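Local coordinates for protein molybdopterin biosynthesis enzyme, MoaB (Thermus thermophilus, PDB 3MCH) that probably takes part in molybdenum-cofactor biosynthesis, binding molybdopterin as related MogA and MoaB proteins do, at residues B[24-29]-B[133-138]; B[43-48]-B[75-80]; B[1-6]-B[61-66]; B[85-90]-B[118-123]. All blocks are in the same frame, centred on the assembly; numbering follows the deposited sequence.

The four contacts build one alpha/beta domain around a mixed sheet. Contact 3 pairs parallel strands 2-9 and 65-69, and contact 4 adds the antiparallel flank, where strand 117-120 meets the residues leading into strand 90-91. The two touch through L63 and T123, with centres about 13 Å apart. Contact 1 joins two helices on one face of the sheet and reaches contact 3 where I26 packs on I6. At the surface, its centre about 20 Å from that of contact 1, contact 2 joins the start of helix 47-60 and the loop before it to the loop before helix 80-85. Contacts 2 and 4 lie in series within the span of contact 1; contact 3 crosses contacts 1 and 2, interleaving strands and helices.

Contact 1: B[24-29]-B[133-138]; sequences LAIREV and KGARES
I26 and A135 make the tightest meeting between helices 21-30 and 132-142. The CD1 methyl at the tip of I26 presses against A135 CB at 3.4 Å, closer than carbon atoms usually pack. I26 has CG1 anti to its carbonyl carbon (chi1 -67°), and this branch carries CD1 across to the neighbouring helix. One turn on, V29 and R136 cross obliquely, V29 CG2 resting on the aliphatic part of the arginine at 3.9 Å from R136 CG. R136 leaves its helix with CG anti to the backbone N (chi1 -175°), runs straight and then bends at chi3, which brings R136 NH2 to 4.0 Å from A25 CB.

No direct hydrogen bond joins the two segments, but one water ties them together at the edge of the interface. It lies in the guanidinium plane and accepts from R136 NE at 3.0 Å. The same water donates to A25 O at 2.8 Å and to E28 OE1 at 2.7 Å, so three bonds fix its place and link the two charged side chains indirectly. Further out, I26 also packs on L139 and on L128 of strand 123-128, and V29 reaches L143. With alanines at two of the meeting points, the segment axes approach to 8.8 Å and cross at -21°: near-parallel neighbouring helices covering one face of the sheet in a layered alpha/beta fold.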
# COMPACT_ATOMS: atom_id res chain seq x y z
N LEU B 24 -2.27 20.48 -19.07
CA LEU B 24 -3.59 20.72 -19.64
C LEU B 24 -4.59 19.61 -19.35
O LEU B 24 -5.77 19.87 -19.12
CB LEU B 24 -3.48 20.93 -21.15
CG LEU B 24 -2.70 22.17 -21.60
CD1 LEU B 24 -2.69 22.22 -23.11
CD2 LEU B 24 -3.33 23.43 -21.03
N ALA B 25 -4.13 18.36 -19.37
CA ALA B 25 -5.01 17.23 -19.11
C ALA B 25 -5.51 17.30 -17.67
O ALA B 25 -6.68 17.02 -17.39
CB ALA B 25 -4.27 15.92 -19.33
N ILE B 26 -4.62 17.68 -16.76
CA ILE B 26 -4.97 17.79 -15.35
C ILE B 26 -6.04 18.87 -15.14
O ILE B 26 -7.03 18.65 -14.46
CB ILE B 26 -3.72 18.09 -14.49
CG1 ILE B 26 -2.79 16.87 -14.54
CG2 ILE B 26 -4.13 18.44 -13.07
CD1 ILE B 26 -3.40 15.51 -14.13
N ARG B 27 -5.84 20.04 -15.74
CA ARG B 27 -6.82 21.11 -15.61
C ARG B 27 -8.22 20.65 -16.06
O ARG B 27 -9.23 21.01 -15.45
CB ARG B 27 -6.41 22.32 -16.44
CG ARG B 27 -5.39 23.24 -15.79
CD ARG B 27 -5.11 24.42 -16.71
NE ARG B 27 -4.17 25.39 -16.15
CZ ARG B 27 -4.50 26.41 -15.37
NH1 ARG B 27 -5.77 26.63 -15.04
NH2 ARG B 27 -3.56 27.24 -14.94
N GLU B 28 -8.27 19.88 -17.14
CA GLU B 28 -9.54 19.39 -17.67
C GLU B 28 -10.29 18.51 -16.68
O GLU B 28 -11.51 18.62 -16.53
CB GLU B 28 -9.30 18.60 -18.96
CG GLU B 28 -8.49 19.37 -20.00
CD GLU B 28 -8.34 18.60 -21.31
OE1 GLU B 28 -7.97 17.41 -21.26
OE2 GLU B 28 -8.56 19.21 -22.37
N VAL B 29 -9.56 17.63 -16.00
CA VAL B 29 -10.19 16.75 -15.03
C VAL B 29 -10.82 17.55 -13.90
O VAL B 29 -11.93 17.24 -13.44
CB VAL B 29 -9.17 15.76 -14.42
CG1 VAL B 29 -9.84 14.92 -13.33
CG2 VAL B 29 -8.60 14.87 -15.51
N LYS B 133 -2.31 10.85 -20.68
CA LYS B 133 -3.27 9.77 -20.42
C LYS B 133 -3.13 9.24 -19.00
O LYS B 133 -4.12 9.03 -18.31
CB LYS B 133 -3.06 8.63 -21.42
CG LYS B 133 -3.96 7.43 -21.16
CD LYS B 133 -3.71 6.30 -22.14
CE LYS B 133 -4.61 5.11 -21.84
NZ LYS B 133 -4.45 4.01 -22.83
N GLY B 134 -1.88 9.02 -18.57
CA GLY B 134 -1.63 8.50 -17.24
C GLY B 134 -2.10 9.43 -16.13
O GLY B 134 -2.80 9.00 -15.21
N ALA B 135 -1.72 10.70 -16.21
CA ALA B 135 -2.13 11.68 -15.22
C ALA B 135 -3.65 11.78 -15.18
O ALA B 135 -4.26 11.85 -14.11
CB ALA B 135 -1.53 13.04 -15.55
N ARG B 136 -4.26 11.77 -16.36
CA ARG B 136 -5.71 11.87 -16.46
C ARG B 136 -6.44 10.73 -15.76
O ARG B 136 -7.33 10.96 -14.95
CB ARG B 136 -6.12 11.91 -17.93
CG ARG B 136 -7.61 12.14 -18.16
CD ARG B 136 -7.96 12.06 -19.64
NE ARG B 136 -7.11 12.92 -20.46
CZ ARG B 136 -6.32 12.49 -21.44
NH1 ARG B 136 -6.27 11.20 -21.73
NH2 ARG B 136 -5.59 13.35 -22.13
N GLU B 137 -6.06 9.50 -16.08
CA GLU B 137 -6.71 8.34 -15.48
C GLU B 137 -6.49 8.27 -13.98
O GLU B 137 -7.41 7.95 -13.23
CB GLU B 137 -6.23 7.05 -16.15
CG GLU B 137 -6.53 6.99 -17.63
CD GLU B 137 -6.44 5.58 -18.18
OE1 GLU B 137 -5.48 4.86 -17.83
OE2 GLU B 137 -7.34 5.19 -18.96
N SER B 138 -5.27 8.56 -13.54
CA SER B 138 -4.97 8.52 -12.11
C SER B 138 -5.75 9.59 -11.36
O SER B 138 -6.24 9.35 -10.25
CB SER B 138 -3.47 8.71 -11.87
OG SER B 138 -2.73 7.63 -12.42
O HOH W 1 -8.01 15.50 -19.30

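Contact 2: B[43-48]-B[75-80]; sequences VPDEPP and APRDRT
R77 sets its CG anti to the backbone N (chi1 -168°) and then turns at chi2, which stands at an unusual 124°, so that its guanidinium reaches across to the 43-48 loop. E46 starts with CG anti to its carbonyl carbon and folds back at chi2, bringing its carboxylate round to meet it. The two loops that meet are an inverse gamma turn centred on D45, just after strand 35-43, and a type I turn from A75 to D78, after strand 65-69; they lie at the carboxy ends of parallel strands, where MogA-type proteins are expected to bind molybdopterin.

The salt bridge runs from R77 NH2 to E46 OE2 over 2.8 Å. It is nearly straight at 169°, lies in the guanidinium plane and uses the anti lone pair of the oxygen, although carboxylate and guanidinium planes are well inclined to each other. D45 CB covers the centre of one guanidinium face, 3.9 Å from R77 CZ, and a second salt bridge from R77 NH2 goes to D11. R79 bends at chi3, and P47 CD sits over one face of its guanidinium, toward the rim, 3.8 Å from R79 NH2.

Two waters fill in the polar links. One accepts from R79 N and donates to D45 OD1 and T80 OG1; the other accepts from R79 NE at 2.6 Å while donating to D45 O at 2.8 Å and to R77 O at 2.7 Å.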
# COMPACT_ATOMS: atom_id res chain seq x y z
N VAL B 43 9.64 21.92 -13.19
CA VAL B 43 10.80 21.75 -12.34
C VAL B 43 11.63 20.59 -12.88
O VAL B 43 11.09 19.61 -13.40
CB VAL B 43 10.39 21.47 -10.87
CG1 VAL B 43 9.79 20.07 -10.74
CG2 VAL B 43 11.58 21.63 -9.95
N PRO B 44 12.97 20.69 -12.79
CA PRO B 44 13.85 19.62 -13.28
C PRO B 44 13.72 18.34 -12.46
O PRO B 44 13.10 18.34 -11.39
CB PRO B 44 15.25 20.24 -13.14
CG PRO B 44 14.99 21.72 -13.21
CD PRO B 44 13.75 21.87 -12.38
N ASP B 45 14.30 17.26 -12.96
CA ASP B 45 14.28 15.97 -12.27
C ASP B 45 15.41 16.06 -11.26
O ASP B 45 16.37 15.30 -11.33
CB ASP B 45 14.58 14.83 -13.23
CG ASP B 45 13.36 14.36 -13.99
OD1 ASP B 45 12.39 13.93 -13.33
OD2 ASP B 45 13.37 14.42 -15.24
N GLU B 46 15.31 17.01 -10.34
CA GLU B 46 16.33 17.18 -9.32
C GLU B 46 15.60 17.26 -8.00
O GLU B 46 14.96 18.27 -7.70
CB GLU B 46 17.20 18.43 -9.50
CG GLU B 46 18.20 18.33 -10.65
CD GLU B 46 19.24 17.25 -10.43
OE1 GLU B 46 19.85 17.22 -9.34
OE2 GLU B 46 19.45 16.43 -11.35
N PRO B 47 15.69 16.21 -7.18
CA PRO B 47 15.03 16.17 -5.88
C PRO B 47 15.10 17.49 -5.10
O PRO B 47 14.09 17.98 -4.60
CB PRO B 47 15.73 15.03 -5.17
CG PRO B 47 15.98 14.07 -6.29
CD PRO B 47 16.48 14.97 -7.40
N PRO B 48 16.31 18.09 -5.00
CA PRO B 48 16.46 19.36 -4.28
C PRO B 48 15.51 20.44 -4.77
O PRO B 48 14.90 21.16 -3.98
CB PRO B 48 17.92 19.73 -4.53
CG PRO B 48 18.58 18.40 -4.64
CD PRO B 48 17.61 17.62 -5.49
N ALA B 75 12.39 4.15 -13.89
CA ALA B 75 13.69 4.64 -14.34
C ALA B 75 14.47 5.23 -13.17
O ALA B 75 13.90 5.91 -12.32
CB ALA B 75 13.51 5.69 -15.44
N PRO B 76 15.79 4.97 -13.12
CA PRO B 76 16.65 5.48 -12.05
C PRO B 76 16.60 6.99 -11.87
O PRO B 76 16.97 7.51 -10.81
CB PRO B 76 18.04 5.00 -12.48
CG PRO B 76 17.73 3.70 -13.17
CD PRO B 76 16.54 4.08 -14.02
N ARG B 77 16.15 7.71 -12.90
CA ARG B 77 16.08 9.16 -12.81
C ARG B 77 14.77 9.64 -12.18
O ARG B 77 14.70 10.75 -11.65
CB ARG B 77 16.25 9.78 -14.20
CG ARG B 77 16.47 11.29 -14.18
CD ARG B 77 17.76 11.68 -14.89
NE ARG B 77 18.04 13.11 -14.77
CZ ARG B 77 18.33 13.72 -13.62
NH1 ARG B 77 18.36 13.02 -12.49
NH2 ARG B 77 18.57 15.02 -13.60
N ASP B 78 13.74 8.80 -12.24
CA ASP B 78 12.44 9.14 -11.65
C ASP B 78 12.53 9.07 -10.13
O ASP B 78 12.44 7.99 -9.55
CB ASP B 78 11.36 8.17 -12.14
CG ASP B 78 11.24 8.14 -13.64
OD1 ASP B 78 11.17 9.22 -14.26
OD2 ASP B 78 11.19 7.03 -14.21
N ARG B 79 12.69 10.23 -9.50
CA ARG B 79 12.79 10.27 -8.04
C ARG B 79 11.77 11.18 -7.39
O ARG B 79 11.93 11.60 -6.24
CB ARG B 79 14.21 10.69 -7.64
CG ARG B 79 15.26 9.65 -7.98
CD ARG B 79 16.67 10.12 -7.64
NE ARG B 79 17.14 11.15 -8.56
CZ ARG B 79 18.37 11.66 -8.55
NH1 ARG B 79 19.26 11.24 -7.67
NH2 ARG B 79 18.70 12.60 -9.44
N THR B 80 10.69 11.49 -8.11
CA THR B 80 9.65 12.35 -7.57
C THR B 80 9.04 11.78 -6.30
O THR B 80 8.75 12.51 -5.36
CB THR B 80 8.54 12.60 -8.62
OG1 THR B 80 9.11 13.25 -9.76
CG2 THR B 80 7.44 13.49 -8.04
O HOH W 2 12.02 12.92 -10.85
O HOH W 3 16.20 12.63 -10.47

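Contact 3: B[1-6]-B[61-66]; sequences MFRVGI and EGLDLI
Strand 2-9 and strand 65-69 pair in parallel, with V4 opposite L65 and G5 opposite I66. The inner part is close-packed. G5 N donates to L65 O at 2.9 Å, while R3 O accepts two amide bonds, from D64 N and from L65 N. On one face of the sheet V4 and L65 lie side by side, V4 CG2 touching L65 CD2 at 3.8 Å. On the other, L63 CD1 sits 3.7 Å from G5 CA, in a place that a side chain on residue 5 would invade.

Towards the strand start the contact becomes polar. D64 OD2 accepts a hydrogen bond from R3 N at 2.8 Å through its anti lone pair, and meets K156 in a salt bridge. The R3 chain bends at chi3 and lays its guanidinium over L63 CD2, 3.7 Å from R3 NH2. In the guanidinium plane, R3 NH1 donates to E61 O at 3.1 Å, almost straight at 165°. A water at the guanidinium edge, in plane, accepts from R3 NH1 and donates to G62 O, so solvent helps hold this end. An alanine in place of R3 removes the bond to E61 O and the cover over L63, and would probably loosen the turn before strand 65-69.

Strand 2-9 lies between 35-43 and 65-69, the 2-1-3 order of flavodoxin-like three-layer alpha/beta folds, here in a mixed sheet with 117-120 antiparallel to 123-128.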
# COMPACT_ATOMS: atom_id res chain seq x y z
N MET B 1 -14.19 24.99 -2.29
CA MET B 1 -13.22 25.54 -3.29
C MET B 1 -11.80 25.43 -2.74
O MET B 1 -11.46 26.02 -1.71
CB MET B 1 -13.56 27.00 -3.58
CG MET B 1 -12.73 27.63 -4.69
SD MET B 1 -12.75 26.64 -6.19
CE MET B 1 -14.46 26.85 -6.71
N PHE B 2 -10.96 24.67 -3.45
CA PHE B 2 -9.58 24.45 -3.01
C PHE B 2 -8.56 24.94 -4.03
O PHE B 2 -8.70 24.71 -5.23
CB PHE B 2 -9.38 22.96 -2.74
CG PHE B 2 -10.38 22.39 -1.78
CD1 PHE B 2 -10.31 22.69 -0.42
CD2 PHE B 2 -11.43 21.59 -2.24
CE1 PHE B 2 -11.26 22.20 0.47
CE2 PHE B 2 -12.39 21.10 -1.35
CZ PHE B 2 -12.30 21.40 -0.00
N ARG B 3 -7.52 25.60 -3.53
CA ARG B 3 -6.46 26.12 -4.38
C ARG B 3 -5.50 25.00 -4.74
O ARG B 3 -4.96 24.33 -3.86
CB ARG B 3 -5.72 27.25 -3.66
CG ARG B 3 -6.64 28.42 -3.35
CD ARG B 3 -6.00 29.39 -2.39
NE ARG B 3 -4.81 30.02 -2.96
CZ ARG B 3 -3.65 30.13 -2.32
NH1 ARG B 3 -3.52 29.65 -1.09
NH2 ARG B 3 -2.63 30.72 -2.91
N VAL B 4 -5.28 24.82 -6.04
CA VAL B 4 -4.43 23.76 -6.55
C VAL B 4 -3.19 24.25 -7.27
O VAL B 4 -3.24 25.23 -8.00
CB VAL B 4 -5.23 22.87 -7.54
CG1 VAL B 4 -4.37 21.70 -8.03
CG2 VAL B 4 -6.49 22.37 -6.89
N GLY B 5 -2.09 23.54 -7.06
CA GLY B 5 -0.85 23.85 -7.74
C GLY B 5 -0.50 22.63 -8.59
O GLY B 5 -0.62 21.50 -8.12
N ILE B 6 -0.10 22.85 -9.83
CA ILE B 6 0.27 21.75 -10.72
C ILE B 6 1.77 21.86 -10.98
O ILE B 6 2.24 22.87 -11.50
CB ILE B 6 -0.51 21.82 -12.06
CG1 ILE B 6 -2.02 21.70 -11.79
CG2 ILE B 6 -0.06 20.70 -13.00
CD1 ILE B 6 -2.51 20.42 -11.04
N GLU B 61 2.96 29.49 0.31
CA GLU B 61 1.78 29.83 -0.49
C GLU B 61 0.49 29.28 0.13
O GLU B 61 -0.59 29.81 -0.11
CB GLU B 61 1.92 29.30 -1.92
CG GLU B 61 3.13 29.84 -2.67
CD GLU B 61 3.25 31.36 -2.60
OE1 GLU B 61 2.22 32.04 -2.74
OE2 GLU B 61 4.37 31.87 -2.41
N GLY B 62 0.62 28.21 0.90
CA GLY B 62 -0.54 27.62 1.55
C GLY B 62 -1.54 26.95 0.63
O GLY B 62 -2.74 26.95 0.91
N LEU B 63 -1.06 26.36 -0.46
CA LEU B 63 -1.97 25.69 -1.38
C LEU B 63 -2.64 24.52 -0.67
O LEU B 63 -2.08 23.93 0.25
CB LEU B 63 -1.22 25.20 -2.62
CG LEU B 63 -0.57 26.29 -3.48
CD1 LEU B 63 0.09 25.64 -4.67
CD2 LEU B 63 -1.61 27.30 -3.93
N ASP B 64 -3.85 24.19 -1.11
CA ASP B 64 -4.62 23.10 -0.52
C ASP B 64 -4.26 21.76 -1.14
O ASP B 64 -4.19 20.75 -0.45
CB ASP B 64 -6.11 23.37 -0.70
CG ASP B 64 -6.53 24.70 -0.11
OD1 ASP B 64 -6.14 24.99 1.04
OD2 ASP B 64 -7.26 25.46 -0.79
N LEU B 65 -4.03 21.78 -2.44
CA LEU B 65 -3.69 20.57 -3.18
C LEU B 65 -2.52 20.79 -4.11
O LEU B 65 -2.47 21.80 -4.82
CB LEU B 65 -4.90 20.11 -4.01
CG LEU B 65 -4.68 18.90 -4.93
CD1 LEU B 65 -4.55 17.63 -4.09
CD2 LEU B 65 -5.85 18.76 -5.90
N ILE B 66 -1.58 19.86 -4.10
CA ILE B 66 -0.46 19.94 -5.03
C ILE B 66 -0.46 18.66 -5.84
O ILE B 66 -0.37 17.57 -5.29
CB ILE B 66 0.90 20.07 -4.32
CG1 ILE B 66 0.98 21.39 -3.56
CG2 ILE B 66 2.03 19.97 -5.36
CD1 ILE B 66 2.12 21.49 -2.56
O HOH W 4 -5.70 27.71 0.42

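Contact 4: B[85-90]-B[118-123]; sequences RELLDR and GVRGRT
The backbone of 85-90 leaves a type I turn at L88 and meets strand 117-120 in a classic beta bulge, D89 and R90 both facing V119. V119 O takes D89 N at 2.8 Å and R90 N only weakly, while V119 N donates to R90 O at 2.9 Å, closing an antiparallel hydrogen-bonded pair.

R120, with CG anti to the backbone N (chi1 -177°), passes its extended aliphatic chain along the L87 carbonyl until R120 NH1 donates to L87 O at 2.8 Å. The oxygen lies in the guanidinium plane and is met on a lone pair, with an N-H...O angle of 162°. R120 NH2 holds D59 in a salt bridge. An alanine in place of R120 removes the donor to L87 O and the partner of D59, and would probably leave the 87-88 backbone less firmly held.

D89 reaches back along the strand: G121 N points almost straight at D89 OD2 over 2.8 Å, from above the carboxylate plane. R90 keeps its CG in the crowded position between backbone N and carbonyl carbon (chi1 60°), and its guanidinium lies flat over V119, with R90 NH2 3.7 Å from V119 CG1. A water in the guanidinium plane joins R90 NH1 to G121 O.

R90 also packs on R114 of the third subunit. L87 rests on L54 of helix 47-60, and L88 and R120 reach I125 of strand 123-128, the hairpin partner of 117-120, so the bulge joins strand 90-91, outermost in this chain, to the rest of the sheet.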
# COMPACT_ATOMS: atom_id res chain seq x y z
N ARG B 85 8.12 12.04 -0.50
CA ARG B 85 8.01 11.36 0.79
C ARG B 85 8.79 12.06 1.89
O ARG B 85 8.33 12.16 3.02
CB ARG B 85 8.51 9.91 0.69
CG ARG B 85 7.69 9.00 -0.19
CD ARG B 85 8.07 7.54 0.09
NE ARG B 85 7.60 7.12 1.40
CZ ARG B 85 8.07 6.06 2.06
NH1 ARG B 85 9.03 5.31 1.53
NH2 ARG B 85 7.57 5.74 3.25
N GLU B 86 9.97 12.55 1.54
CA GLU B 86 10.83 13.23 2.49
C GLU B 86 10.23 14.52 3.05
O GLU B 86 10.69 15.02 4.08
CB GLU B 86 12.19 13.50 1.85
CG GLU B 86 13.01 12.24 1.62
CD GLU B 86 14.09 12.42 0.57
OE1 GLU B 86 14.72 13.50 0.54
OE2 GLU B 86 14.33 11.47 -0.21
N LEU B 87 9.22 15.05 2.37
CA LEU B 87 8.58 16.30 2.80
C LEU B 87 7.22 16.10 3.47
O LEU B 87 6.64 17.04 4.01
CB LEU B 87 8.39 17.23 1.59
CG LEU B 87 9.64 17.77 0.88
CD1 LEU B 87 9.22 18.54 -0.36
CD2 LEU B 87 10.42 18.67 1.83
N LEU B 88 6.71 14.87 3.44
CA LEU B 88 5.40 14.57 4.03
C LEU B 88 5.41 14.32 5.52
O LEU B 88 6.35 13.73 6.05
CB LEU B 88 4.80 13.34 3.35
CG LEU B 88 4.68 13.41 1.83
CD1 LEU B 88 4.13 12.08 1.31
CD2 LEU B 88 3.78 14.57 1.43
N ASP B 89 4.36 14.77 6.20
CA ASP B 89 4.24 14.56 7.64
C ASP B 89 3.61 13.18 7.83
O ASP B 89 3.87 12.50 8.82
CB ASP B 89 3.34 15.61 8.30
CG ASP B 89 3.90 17.01 8.20
OD1 ASP B 89 5.14 17.17 8.23
OD2 ASP B 89 3.10 17.96 8.11
N ARG B 90 2.79 12.78 6.86
CA ARG B 90 2.13 11.48 6.89
C ARG B 90 1.64 11.15 5.48
O ARG B 90 1.43 12.04 4.66
CB ARG B 90 0.95 11.49 7.87
CG ARG B 90 -0.15 12.50 7.57
CD ARG B 90 -1.21 12.48 8.66
NE ARG B 90 -2.28 13.45 8.44
CZ ARG B 90 -2.14 14.77 8.53
NH1 ARG B 90 -0.96 15.29 8.84
NH2 ARG B 90 -3.18 15.57 8.31
N GLY B 118 0.26 12.19 0.23
CA GLY B 118 0.39 12.49 1.64
C GLY B 118 0.06 13.92 1.98
O GLY B 118 -0.36 14.71 1.13
N VAL B 119 0.27 14.26 3.24
CA VAL B 119 -0.02 15.60 3.72
C VAL B 119 1.21 16.25 4.34
O VAL B 119 2.00 15.59 5.02
CB VAL B 119 -1.14 15.57 4.80
CG1 VAL B 119 -1.35 16.96 5.40
CG2 VAL B 119 -2.43 15.04 4.18
N ARG B 120 1.38 17.54 4.07
CA ARG B 120 2.45 18.33 4.67
C ARG B 120 1.71 19.56 5.16
O ARG B 120 1.10 20.29 4.37
CB ARG B 120 3.52 18.73 3.65
CG ARG B 120 4.67 19.50 4.31
CD ARG B 120 5.65 20.11 3.31
NE ARG B 120 6.57 21.04 3.97
CZ ARG B 120 7.59 20.69 4.74
NH1 ARG B 120 7.86 19.40 4.96
NH2 ARG B 120 8.35 21.62 5.31
N GLY B 121 1.73 19.78 6.47
CA GLY B 121 1.01 20.92 7.02
C GLY B 121 -0.47 20.76 6.74
O GLY B 121 -1.10 19.82 7.22
N ARG B 122 -1.03 21.67 5.94
CA ARG B 122 -2.44 21.59 5.58
C ARG B 122 -2.56 21.50 4.06
O ARG B 122 -3.49 22.06 3.47
CB ARG B 122 -3.20 22.81 6.10
CG ARG B 122 -3.59 22.70 7.57
CD ARG B 122 -4.07 24.03 8.10
NE ARG B 122 -2.96 24.97 8.26
CZ ARG B 122 -3.01 26.25 7.93
NH1 ARG B 122 -1.94 27.02 8.11
NH2 ARG B 122 -4.11 26.76 7.40
N THR B 123 -1.62 20.79 3.46
CA THR B 123 -1.59 20.62 2.01
C THR B 123 -1.54 19.15 1.62
O THR B 123 -0.71 18.39 2.12
CB THR B 123 -0.36 21.32 1.39
OG1 THR B 123 -0.37 22.71 1.77
CG2 THR B 123 -0.38 21.21 -0.13
O HOH W 5 -0.13 17.88 8.81
O HOH W 6 -3.58 18.82 7.90